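Local atomic coordinates of leucine aminopeptidase 2, chloroplastic (Streptomyces sp. BC16019, PDB entry 5LHJ), a protein that acts as a hexameric manganese-binding aminopeptidase of the M17 family in bottromycin maturation, presumably removing unsubstituted N-terminal amino acids from peptides. Residues A[98-103]-A[110-115]; A[186-191]-A[263-268]; A[198-203]-A[209-214]; A[222-227]-A[354-359]; A[373-378]-A[442-447]. One frame throughout, in Å; residues are numbered along the deposited sequence. Where two conformers were deposited one is given.

Interaction 1 of 5, residues A[98-103]-A[110-115]; sequences AASVRA and LRLDLA
Ser-100 and Val-101, neighbours on helix 90-102, meet three leucines: Leu-110 and Leu-112 of strand 109-112 and Leu-114 of the turn that follows. Val-101 and Leu-110 cross at about a right angle, touching methyl to methyl through CG1 and CD2 at 3.7 Å. Leu-110 lays its CG opposite the backbone N (chi1 168°), and its CD2 also comes within 4.1 Å of Val-101 CA. Ser-100 points at the strand and meets two leucines with different atoms: CB sits 3.7 Å from Leu-112 CD2, while OG lies 3.8 Å from Leu-114 CD1. That hydroxyl has its polar partner in its own helix, the carbonyl of Ala-96, so its contact with Leu-114 is simple packing. All five residues are buried, with Leu-139, Val-131 and Ala-135 of helix 124-139 and Ala-40 and Val-80 of nearby strands closing round them. The short helix and strand segments run nearly antiparallel at 162°, their axes 10.0 Å apart. This is the second half of a beta-alpha-beta crossover, leading from strand 76-81 through helix 90-102 to strand 109-112 past the intervening strand 38-43, in the alpha/beta N-terminal domain of the M17 family.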
# COMPACT_ATOMS: atom_id res chain seq x y z
N ALA A 98 10.30 -30.50 28.75
CA ALA A 98 9.06 -29.88 28.26
C ALA A 98 8.26 -30.86 27.38
O ALA A 98 7.03 -30.94 27.51
CB ALA A 98 9.35 -28.60 27.49
N ALA A 99 8.95 -31.62 26.54
CA ALA A 99 8.29 -32.66 25.72
C ALA A 99 7.64 -33.76 26.56
O ALA A 99 6.56 -34.25 26.22
CB ALA A 99 9.29 -33.29 24.75
N SER A 100 8.32 -34.14 27.65
CA SER A 100 7.79 -35.13 28.59
C SER A 100 6.48 -34.68 29.23
O SER A 100 5.52 -35.45 29.27
CB SER A 100 8.82 -35.43 29.71
OG SER A 100 10.02 -35.93 29.16
N VAL A 101 6.44 -33.45 29.73
CA VAL A 101 5.25 -32.95 30.41
C VAL A 101 4.07 -32.78 29.44
O VAL A 101 2.92 -33.02 29.81
CB VAL A 101 5.50 -31.65 31.25
CG1 VAL A 101 6.51 -31.91 32.35
CG2 VAL A 101 5.94 -30.48 30.40
N ARG A 102 4.36 -32.42 28.20
CA ARG A 102 3.32 -32.34 27.16
C ARG A 102 2.71 -33.71 26.79
O ARG A 102 1.59 -33.75 26.27
CB ARG A 102 3.86 -31.69 25.89
CG ARG A 102 4.01 -30.17 25.96
CD ARG A 102 4.07 -29.59 24.55
NE ARG A 102 5.21 -30.12 23.79
CZ ARG A 102 6.47 -29.68 23.88
NH1 ARG A 102 6.80 -28.69 24.71
NH2 ARG A 102 7.43 -30.25 23.14
N ALA A 103 3.44 -34.79 27.04
CA ALA A 103 3.02 -36.15 26.69
C ALA A 103 2.42 -36.95 27.85
O ALA A 103 2.25 -38.17 27.73
CB ALA A 103 4.22 -36.91 26.10
N LEU A 110 3.73 -37.45 37.68
CA LEU A 110 4.80 -37.66 36.71
C LEU A 110 6.16 -37.57 37.40
O LEU A 110 6.43 -36.60 38.10
CB LEU A 110 4.73 -36.60 35.59
CG LEU A 110 5.92 -36.48 34.64
CD1 LEU A 110 6.09 -37.75 33.82
CD2 LEU A 110 5.74 -35.26 33.75
N ARG A 111 7.01 -38.58 37.21
CA ARG A 111 8.39 -38.54 37.69
C ARG A 111 9.31 -38.46 36.48
O ARG A 111 9.28 -39.35 35.64
CB ARG A 111 8.74 -39.77 38.54
CG ARG A 111 10.06 -39.59 39.27
CD ARG A 111 10.46 -40.81 40.08
NE ARG A 111 11.02 -41.88 39.24
CZ ARG A 111 10.58 -43.14 39.18
NH1 ARG A 111 9.56 -43.58 39.92
NH2 ARG A 111 11.20 -44.00 38.38
N LEU A 112 10.09 -37.39 36.40
CA LEU A 112 11.11 -37.23 35.37
C LEU A 112 12.43 -37.79 35.88
O LEU A 112 13.00 -37.27 36.85
CB LEU A 112 11.29 -35.74 35.03
CG LEU A 112 9.99 -35.02 34.65
CD1 LEU A 112 10.24 -33.52 34.51
CD2 LEU A 112 9.41 -35.60 33.39
N ASP A 113 12.91 -38.85 35.23
CA ASP A 113 14.24 -39.40 35.51
C ASP A 113 15.31 -38.88 34.54
O ASP A 113 16.44 -39.36 34.56
CB ASP A 113 14.21 -40.93 35.47
CG ASP A 113 13.41 -41.55 36.62
OD1 ASP A 113 12.89 -40.82 37.49
OD2 ASP A 113 13.30 -42.79 36.66
N LEU A 114 14.98 -37.86 33.73
CA LEU A 114 15.87 -37.40 32.66
C LEU A 114 17.25 -36.96 33.14
O LEU A 114 18.24 -37.20 32.46
CB LEU A 114 15.22 -36.24 31.88
CG LEU A 114 13.85 -36.44 31.25
CD1 LEU A 114 13.41 -35.14 30.59
CD2 LEU A 114 13.80 -37.57 30.24
N ALA A 115 17.31 -36.29 34.29
CA ALA A 115 18.58 -35.76 34.80
C ALA A 115 19.54 -36.86 35.29
O ALA A 115 20.72 -36.58 35.54
CB ALA A 115 18.35 -34.73 35.90

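Interaction 2 of 5, residues A[186-191]-A[263-268]; sequences CPAGTL and VTFDSG
Thr-264 OG1 lies 2.6 Å from water 1, which also hydrogen-bonds Ala-188 O at 2.9 Å and so ties the loop 186-191 to the corner at Thr-264, just ahead of the metal-binding Asp-266 in the catalytic alpha/beta domain of the M17 family. The second bridge runs from backbone to backbone: water 2 joins Leu-191 O and Thr-264 O, the latter at 2.9 Å. No direct hydrogen bond spans the two segments, and the polar side of this buried contact is therefore carried by water. Thr-264 presents its hydroxyl to water 1 from a position between its own N and C (chi1 61°), and its CB packs 3.3 Å from Leu-191 O. On the apolar side Ala-188 CB rests 3.8 Å from Phe-265 CB and meets the ring obliquely. Arg-324 of a neighbouring subunit packs on both Ala-188 and Phe-265, which places the contact at a subunit interface of the hexamer. The loop itself is folded by Pro-187 O, which accepts from both Thr-190 N and Leu-191 N. Past Phe-265 the strand reaches Asp-266, which binds both manganese ions; here, without metal, its OD2 pairs with Lys-273. The chain then closes an Asx turn, Gly-268 N donating to Asp-266 OD1 at 2.9 Å from above the carboxylate plane, 51° out of it.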
# COMPACT_ATOMS: atom_id res chain seq x y z
N CYS A 186 -1.78 -11.17 29.98
CA CYS A 186 -2.94 -10.51 30.57
C CYS A 186 -3.49 -9.45 29.60
O CYS A 186 -2.73 -8.62 29.12
CB CYS A 186 -2.57 -9.85 31.90
SG CYS A 186 -4.03 -9.39 32.85
N PRO A 187 -4.81 -9.49 29.32
CA PRO A 187 -5.40 -8.40 28.51
C PRO A 187 -5.08 -7.01 29.05
O PRO A 187 -5.10 -6.82 30.27
CB PRO A 187 -6.90 -8.67 28.63
CG PRO A 187 -7.02 -10.12 28.90
CD PRO A 187 -5.80 -10.49 29.70
N ALA A 188 -4.83 -6.05 28.15
CA ALA A 188 -4.50 -4.69 28.59
C ALA A 188 -5.61 -4.02 29.41
O ALA A 188 -5.31 -3.15 30.23
CB ALA A 188 -4.12 -3.79 27.41
N GLY A 189 -6.86 -4.43 29.21
CA GLY A 189 -7.97 -3.92 30.01
C GLY A 189 -7.95 -4.34 31.47
O GLY A 189 -8.53 -3.64 32.33
N THR A 190 -7.32 -5.48 31.76
CA THR A 190 -7.09 -5.93 33.13
C THR A 190 -5.79 -5.34 33.66
O THR A 190 -5.78 -4.74 34.75
CB THR A 190 -7.07 -7.47 33.22
OG1 THR A 190 -8.35 -7.97 32.83
CG2 THR A 190 -6.75 -7.94 34.63
N LEU A 191 -4.71 -5.48 32.89
CA LEU A 191 -3.39 -4.98 33.30
C LEU A 191 -3.14 -3.58 32.77
O LEU A 191 -2.30 -3.36 31.89
CB LEU A 191 -2.27 -5.95 32.90
CG LEU A 191 -0.94 -5.71 33.62
CD1 LEU A 191 -1.02 -6.21 35.05
CD2 LEU A 191 0.20 -6.41 32.89
N VAL A 263 4.97 -0.33 28.85
CA VAL A 263 3.84 0.21 28.10
C VAL A 263 2.80 -0.90 28.00
O VAL A 263 2.97 -1.85 27.26
CB VAL A 263 4.25 0.79 26.72
CG1 VAL A 263 3.02 1.31 25.97
CG2 VAL A 263 5.25 1.91 26.92
N THR A 264 1.73 -0.78 28.78
CA THR A 264 0.73 -1.83 28.90
C THR A 264 -0.17 -1.98 27.68
O THR A 264 -0.70 -3.07 27.44
CB THR A 264 -0.11 -1.66 30.17
OG1 THR A 264 -0.81 -0.40 30.13
CG2 THR A 264 0.80 -1.69 31.41
N PHE A 265 -0.36 -0.90 26.93
CA PHE A 265 -1.00 -0.98 25.63
C PHE A 265 -0.40 0.09 24.73
O PHE A 265 -0.37 1.26 25.11
CB PHE A 265 -2.51 -0.82 25.72
CG PHE A 265 -3.18 -0.96 24.39
CD1 PHE A 265 -3.29 -2.19 23.78
CD2 PHE A 265 -3.61 0.16 23.71
CE1 PHE A 265 -3.85 -2.32 22.52
CE2 PHE A 265 -4.19 0.05 22.46
CZ PHE A 265 -4.30 -1.18 21.86
N ASP A 266 0.09 -0.32 23.57
CA ASP A 266 0.67 0.59 22.60
C ASP A 266 -0.08 0.51 21.26
O ASP A 266 0.10 -0.44 20.49
CB ASP A 266 2.15 0.28 22.40
CG ASP A 266 2.80 1.14 21.35
OD1 ASP A 266 2.27 2.23 21.06
OD2 ASP A 266 3.83 0.71 20.80
N SER A 267 -0.90 1.52 21.00
CA SER A 267 -1.62 1.65 19.74
C SER A 267 -0.80 2.32 18.64
O SER A 267 -1.30 2.43 17.52
CB SER A 267 -2.87 2.51 19.94
OG SER A 267 -2.47 3.87 20.02
N GLY A 268 0.38 2.83 18.98
CA GLY A 268 1.15 3.68 18.06
C GLY A 268 0.90 5.16 18.25
O GLY A 268 1.62 5.98 17.69
O HOH W 1 -3.29 -1.16 29.59
O HOH W 2 -0.76 -5.01 29.65

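Interaction 3 of 5, residues A[198-203]-A[209-214]; sequences DRIREL and LDCAVY
Arg-201 crosses Val-213 at about a right angle, after passing Cys-211 at the foot of its side chain. Its CA is 3.8 Å from Cys-211 SG and its CB is 4.3 Å from the same sulfur, which approaches the helix at the point where the backbones come nearest. From CB the chain first runs out extended, CG lying opposite the backbone N (chi1 -171°), and then bends at chi3 (-70°), bringing the guanidinium back along its helix and beside the strand. CZ arrives 4.1 Å from Val-213 CG2, and NH2 comes closer to the same methyl, 3.7 Å, so that the methyl meets the flat group obliquely. NH1 takes the polar role: it forms a salt bridge with Asp-198 OD1 at 2.9 Å, one helical turn back. The carboxylate oxygen lies in the guanidinium plane, but NH1 meets it from above the carboxylate plane. This bond limits the rotation of the charged end while NH2 rests against Val-213. On the buried side Ile-200 reaches Cys-211 SG with CG2 at 4.4 Å, and Val-241 of strand 239-245 touches both residues. Helix 193-207 thus packs nearly antiparallel on strand 210-214, the axes of the short segments 8.6 Å apart, an antiparallel helix-to-strand connection on one face of the mixed sheet of the catalytic alpha/beta domain.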
# COMPACT_ATOMS: atom_id res chain seq x y z
N ASP A 198 -0.35 -1.93 41.16
CA ASP A 198 -0.95 -2.68 42.29
C ASP A 198 -0.42 -4.10 42.38
O ASP A 198 -0.12 -4.60 43.48
CB ASP A 198 -2.48 -2.72 42.19
CG ASP A 198 -3.15 -1.39 42.49
OD1 ASP A 198 -2.51 -0.46 43.04
OD2 ASP A 198 -4.36 -1.28 42.17
N ARG A 199 -0.30 -4.77 41.24
CA ARG A 199 0.22 -6.14 41.21
C ARG A 199 1.68 -6.18 41.68
O ARG A 199 2.06 -7.09 42.42
CB ARG A 199 0.06 -6.74 39.81
CG ARG A 199 0.47 -8.20 39.70
CD ARG A 199 -0.56 -9.13 40.33
NE ARG A 199 -0.18 -10.55 40.21
CZ ARG A 199 0.30 -11.33 41.18
NH1 ARG A 199 0.47 -10.88 42.44
NH2 ARG A 199 0.61 -12.60 40.90
N ILE A 200 2.50 -5.21 41.24
CA ILE A 200 3.90 -5.15 41.66
C ILE A 200 3.99 -4.94 43.18
O ILE A 200 4.80 -5.57 43.85
CB ILE A 200 4.69 -4.05 40.90
CG1 ILE A 200 4.76 -4.41 39.41
CG2 ILE A 200 6.10 -3.90 41.46
CD1 ILE A 200 5.11 -3.23 38.51
N ARG A 201 3.14 -4.08 43.71
CA ARG A 201 3.12 -3.84 45.15
C ARG A 201 2.84 -5.15 45.90
O ARG A 201 3.52 -5.44 46.91
CB ARG A 201 2.08 -2.80 45.54
CG ARG A 201 2.20 -2.39 47.00
CD ARG A 201 0.99 -1.59 47.46
NE ARG A 201 0.94 -0.26 46.85
CZ ARG A 201 0.09 0.15 45.90
NH1 ARG A 201 -0.83 -0.66 45.36
NH2 ARG A 201 0.17 1.42 45.48
N GLU A 202 1.88 -5.93 45.42
CA GLU A 202 1.53 -7.20 46.06
C GLU A 202 2.67 -8.20 45.96
O GLU A 202 2.99 -8.88 46.93
CB GLU A 202 0.23 -7.80 45.48
CG GLU A 202 -0.09 -9.20 46.03
CD GLU A 202 -1.58 -9.50 46.16
OE1 GLU A 202 -2.44 -8.67 45.80
OE2 GLU A 202 -1.92 -10.59 46.68
N LEU A 203 3.29 -8.30 44.78
CA LEU A 203 4.45 -9.17 44.61
C LEU A 203 5.60 -8.80 45.55
O LEU A 203 6.25 -9.68 46.13
CB LEU A 203 4.93 -9.17 43.15
CG LEU A 203 3.96 -9.83 42.16
CD1 LEU A 203 4.30 -9.42 40.72
CD2 LEU A 203 3.97 -11.34 42.31
N LEU A 209 10.31 -7.01 49.46
CA LEU A 209 11.07 -6.10 48.62
C LEU A 209 10.53 -4.72 48.93
O LEU A 209 9.32 -4.56 49.12
CB LEU A 209 10.86 -6.41 47.13
CG LEU A 209 11.30 -7.77 46.59
CD1 LEU A 209 10.78 -8.01 45.18
CD2 LEU A 209 12.81 -7.88 46.62
N ASP A 210 11.39 -3.71 49.00
CA ASP A 210 10.91 -2.33 49.17
C ASP A 210 10.22 -1.93 47.87
O ASP A 210 10.70 -2.26 46.77
CB ASP A 210 12.05 -1.35 49.47
CG ASP A 210 12.84 -1.74 50.70
OD1 ASP A 210 12.23 -1.97 51.77
OD2 ASP A 210 14.09 -1.82 50.60
N CYS A 211 9.07 -1.26 47.99
CA CYS A 211 8.29 -0.86 46.83
C CYS A 211 7.69 0.53 47.05
O CYS A 211 7.02 0.79 48.07
CB CYS A 211 7.18 -1.87 46.54
SG CYS A 211 6.15 -1.49 45.11
N ALA A 212 7.96 1.42 46.10
CA ALA A 212 7.39 2.77 46.07
C ALA A 212 6.64 2.92 44.76
O ALA A 212 7.21 2.67 43.69
CB ALA A 212 8.49 3.82 46.15
N VAL A 213 5.37 3.33 44.84
CA VAL A 213 4.53 3.59 43.68
C VAL A 213 4.26 5.09 43.60
O VAL A 213 3.78 5.68 44.57
CB VAL A 213 3.20 2.84 43.77
CG1 VAL A 213 2.30 3.21 42.59
CG2 VAL A 213 3.45 1.35 43.82
N TYR A 214 4.56 5.68 42.45
CA TYR A 214 4.37 7.11 42.23
C TYR A 214 3.22 7.32 41.24
O TYR A 214 3.16 6.66 40.20
CB TYR A 214 5.65 7.76 41.72
CG TYR A 214 6.80 7.68 42.71
CD1 TYR A 214 7.64 6.58 42.74
CD2 TYR A 214 7.04 8.72 43.62
CE1 TYR A 214 8.70 6.50 43.63
CE2 TYR A 214 8.10 8.65 44.53
CZ TYR A 214 8.93 7.53 44.53
OH TYR A 214 9.98 7.41 45.41

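Interaction 4 of 5, residues A[222-227]-A[354-359]; sequences LGLTGL and LVRASR
Arg-356 stretches out from its helix with CG opposite the backbone N (chi1 -176°) and an extended chain to NE, while Leu-222 turns CG away from its carbonyl carbon (chi1 -56°); together these bring leucine methyls against a guanidinium. The leucine belongs to the link between helices 216-220 and 225-231, where Leu-224 centres an inverse gamma turn and stands at the N-cap position of the second helix. Leu-222 CD1 lies over one face of the guanidinium, and CD2 is 3.8 Å from NH1. Nearer the helix, Leu-224 CD2 approaches Arg-356 CD at 4.5 Å. The edge of the guanidinium is used by polar partners: water 3 sits in its plane, accepting from NH1 at 2.9 Å and donating to Leu-222 O at 2.8 Å. NE forms a salt bridge with Glu-242, fixing the group, and Tyr-240 and Tyr-214 from adjacent strands pack around both side chains. The contact thus joins the interhelix link to the C-terminal part of helix 345-358. In that helix Leu-354 O takes two bonds from Ser-358, one from N at 3.1 Å and one from OG at 2.7 Å, reaching it from opposite faces of its carbonyl plane.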
# COMPACT_ATOMS: atom_id res chain seq x y z
N LEU A 222 8.76 13.90 40.24
CA LEU A 222 9.98 13.20 39.83
C LEU A 222 10.54 13.71 38.52
O LEU A 222 11.70 13.47 38.22
CB LEU A 222 9.74 11.69 39.73
CG LEU A 222 9.20 10.98 40.96
CD1 LEU A 222 9.22 9.48 40.71
CD2 LEU A 222 10.00 11.34 42.21
N GLY A 223 9.73 14.44 37.74
CA GLY A 223 10.22 15.06 36.51
C GLY A 223 10.46 14.07 35.36
O GLY A 223 11.30 14.33 34.48
N LEU A 224 9.72 12.96 35.37
CA LEU A 224 9.80 11.95 34.30
C LEU A 224 8.89 12.41 33.16
O LEU A 224 7.80 11.88 32.95
CB LEU A 224 9.40 10.57 34.83
CG LEU A 224 10.17 10.06 36.07
CD1 LEU A 224 9.67 8.71 36.54
CD2 LEU A 224 11.66 10.00 35.80
N THR A 225 9.39 13.40 32.42
CA THR A 225 8.60 14.14 31.44
C THR A 225 8.15 13.28 30.27
O THR A 225 7.05 13.44 29.76
CB THR A 225 9.39 15.33 30.85
OG1 THR A 225 10.08 16.01 31.91
CG2 THR A 225 8.47 16.30 30.13
N GLY A 226 9.03 12.38 29.85
CA GLY A 226 8.71 11.48 28.74
C GLY A 226 7.53 10.58 29.07
O GLY A 226 6.60 10.44 28.29
N LEU A 227 7.57 9.98 30.26
CA LEU A 227 6.49 9.12 30.73
C LEU A 227 5.14 9.86 30.78
O LEU A 227 4.14 9.36 30.27
CB LEU A 227 6.83 8.56 32.12
CG LEU A 227 5.72 7.77 32.85
CD1 LEU A 227 5.29 6.54 32.06
CD2 LEU A 227 6.24 7.37 34.22
N LEU A 354 16.33 6.51 32.95
CA LEU A 354 17.78 6.28 32.91
C LEU A 354 18.58 7.40 33.58
O LEU A 354 19.58 7.13 34.25
CB LEU A 354 18.26 6.08 31.46
CG LEU A 354 17.85 4.75 30.82
CD1 LEU A 354 18.10 4.80 29.32
CD2 LEU A 354 18.60 3.58 31.44
N VAL A 355 18.11 8.64 33.44
CA VAL A 355 18.73 9.77 34.15
C VAL A 355 18.60 9.52 35.66
O VAL A 355 19.59 9.56 36.39
CB VAL A 355 18.10 11.14 33.78
CG1 VAL A 355 18.69 12.27 34.62
CG2 VAL A 355 18.29 11.45 32.28
N ARG A 356 17.39 9.24 36.11
CA ARG A 356 17.12 9.01 37.53
C ARG A 356 17.93 7.82 38.06
O ARG A 356 18.52 7.89 39.15
CB ARG A 356 15.62 8.81 37.77
CG ARG A 356 15.24 8.66 39.24
CD ARG A 356 13.76 8.40 39.44
NE ARG A 356 13.49 7.98 40.81
CZ ARG A 356 13.40 8.79 41.87
NH1 ARG A 356 13.55 10.11 41.76
NH2 ARG A 356 13.15 8.25 43.08
N ALA A 357 17.94 6.72 37.30
CA ALA A 357 18.61 5.49 37.74
C ALA A 357 20.14 5.60 37.82
O ALA A 357 20.75 4.89 38.62
CB ALA A 357 18.23 4.32 36.86
N SER A 358 20.75 6.47 37.01
CA SER A 358 22.21 6.58 36.94
C SER A 358 22.76 7.83 37.64
O SER A 358 23.97 8.10 37.58
CB SER A 358 22.64 6.56 35.48
OG SER A 358 22.17 7.70 34.79
N ARG A 359 21.89 8.58 38.32
CA ARG A 359 22.24 9.88 38.93
C ARG A 359 23.27 9.71 40.04
O ARG A 359 23.24 8.69 40.75
CB ARG A 359 20.99 10.61 39.46
CG ARG A 359 20.39 10.01 40.74
CD ARG A 359 19.01 10.58 41.06
NE ARG A 359 18.42 9.90 42.22
CZ ARG A 359 17.37 10.34 42.92
NH1 ARG A 359 16.74 11.47 42.60
NH2 ARG A 359 16.94 9.63 43.96
O HOH W 3 13.68 11.96 39.59

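Interaction 5 of 5, residues A[373-378]-A[442-447]; sequences TLTSAA and IQAALF
Ala-444 CB receives two methyls from consecutive residues of the loop after strand 367-372: Leu-374 CD2 and Thr-375 CG2, each at 3.7 Å. These apolar touches make up the whole direct contact, and no hydrogen bond passes between the two segments. Both loop residues point their side chains at the helix, as Ala-444 points back at them, and the backbones are nearest at the CA atoms of Thr-375 and Ala-444, 7.7 Å apart. Thr-375 turns its two branches to different tasks: with chi1 67° CG2 is carried opposite the carbonyl carbon, toward Ala-444, while OG1 goes to polar partners.

Those polar bonds lead outside the pair. Thr-375 OG1 is hydrogen-bonded to Asp-462 OD2 and to the hydroxyl of Thr-441, so the threonine is held by the adjacent strand and by the same helix that its methyl touches. Asp-462 also accepts from Leu-374 N through its other oxygen. One residue earlier, Thr-373 accepts from Lys-261 with its carbonyl O and bonds Asp-284 with its hydroxyl; both partners are ligands of the first manganese ion, and the loop therefore lies in the second shell of the metal site.

Arg-347 of helix 345-358 packs on both Thr-375 and Ala-444, while Leu-350 of that helix and Leu-448 of helix 440-449 meet Leu-374. The loop is thus set between helices 345-358 and 440-449, just beyond strand 367-372 and next to strand 458-462.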
# COMPACT_ATOMS: atom_id res chain seq x y z
N THR A 373 10.98 -3.96 24.98
CA THR A 373 10.47 -4.34 23.66
C THR A 373 10.46 -3.07 22.81
O THR A 373 9.43 -2.39 22.68
CB THR A 373 9.08 -4.97 23.76
OG1 THR A 373 8.22 -4.10 24.52
CG2 THR A 373 9.17 -6.32 24.47
N LEU A 374 11.61 -2.71 22.27
CA LEU A 374 11.82 -1.34 21.82
C LEU A 374 11.58 -1.12 20.33
O LEU A 374 10.83 -0.22 19.98
CB LEU A 374 13.20 -0.81 22.24
CG LEU A 374 13.32 0.70 22.40
CD1 LEU A 374 12.38 1.23 23.48
CD2 LEU A 374 14.75 1.09 22.70
N THR A 375 12.18 -1.94 19.46
CA THR A 375 12.16 -1.65 18.02
C THR A 375 11.77 -2.84 17.18
O THR A 375 12.16 -3.96 17.49
CB THR A 375 13.52 -1.13 17.51
OG1 THR A 375 14.51 -2.18 17.58
CG2 THR A 375 13.96 0.06 18.32
N SER A 376 11.05 -2.57 16.10
CA SER A 376 10.66 -3.62 15.16
C SER A 376 11.76 -3.90 14.15
O SER A 376 11.78 -4.97 13.56
CB SER A 376 9.37 -3.23 14.44
OG SER A 376 9.54 -1.99 13.77
N ALA A 377 12.69 -2.96 13.96
CA ALA A 377 13.73 -3.08 12.94
C ALA A 377 14.67 -4.24 13.25
O ALA A 377 15.13 -4.89 12.31
CB ALA A 377 14.51 -1.77 12.82
N ALA A 378 14.87 -4.50 14.55
CA ALA A 378 15.69 -5.60 15.09
C ALA A 378 15.39 -6.92 14.36
O ALA A 378 16.28 -7.48 13.68
CB ALA A 378 15.44 -5.75 16.59
N ILE A 442 19.77 0.41 16.18
CA ILE A 442 21.02 1.03 16.64
C ILE A 442 20.77 2.48 17.10
O ILE A 442 21.27 2.90 18.16
CB ILE A 442 22.13 0.90 15.57
CG1 ILE A 442 22.41 -0.61 15.34
CG2 ILE A 442 23.37 1.68 16.01
CD1 ILE A 442 23.59 -0.97 14.47
N GLN A 443 19.97 3.22 16.34
CA GLN A 443 19.66 4.61 16.71
C GLN A 443 18.96 4.68 18.07
O GLN A 443 19.26 5.57 18.87
CB GLN A 443 18.80 5.29 15.65
CG GLN A 443 19.54 5.48 14.34
CD GLN A 443 18.59 5.66 13.16
OE1 GLN A 443 17.47 6.17 13.31
NE2 GLN A 443 19.05 5.27 11.97
N ALA A 444 18.06 3.73 18.36
CA ALA A 444 17.36 3.72 19.65
C ALA A 444 18.33 3.50 20.82
O ALA A 444 18.19 4.12 21.88
CB ALA A 444 16.25 2.68 19.68
N ALA A 445 19.30 2.62 20.62
CA ALA A 445 20.31 2.33 21.62
C ALA A 445 21.17 3.57 21.89
O ALA A 445 21.45 3.91 23.04
CB ALA A 445 21.17 1.14 21.19
N LEU A 446 21.59 4.24 20.81
CA LEU A 446 22.35 5.50 20.92
C LEU A 446 21.54 6.61 21.62
O LEU A 446 22.08 7.37 22.43
CB LEU A 446 22.79 5.98 19.53
CG LEU A 446 23.80 5.05 18.82
CD1 LEU A 446 23.90 5.38 17.34
CD2 LEU A 446 25.17 5.12 19.49
N PHE A 447 20.25 6.70 21.30
CA PHE A 447 19.32 7.61 21.97
C PHE A 447 19.35 7.38 23.48
O PHE A 447 19.53 8.34 24.27
CB PHE A 447 17.91 7.42 21.36
CG PHE A 447 16.85 8.32 21.91
CD1 PHE A 447 16.32 8.11 23.20
CD2 PHE A 447 16.32 9.35 21.14
CE1 PHE A 447 15.32 8.93 23.70
CE2 PHE A 447 15.31 10.16 21.64
CZ PHE A 447 14.81 9.96 22.92

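From the N terminus, interaction 1 closes a short loop within the N-terminal domain before any other contact opens; its centre lies about 35 Å or more from the centres of the others. In the catalytic domain interaction 2 joins 186-191 to 263-268 across a long loop, and interaction 3, a local helix-to-strand return, nests inside it. Interaction 4 opens within that same loop and closes only at 354-359, so interactions 2 and 4 cross. Interaction 5 follows in series, tying the chain after strand 367-372 to helix 440-449. Interactions 3 and 4 touch through Tyr-214, which packs on Leu-222 and Arg-356, linking strand 210-214 to helix 345-358.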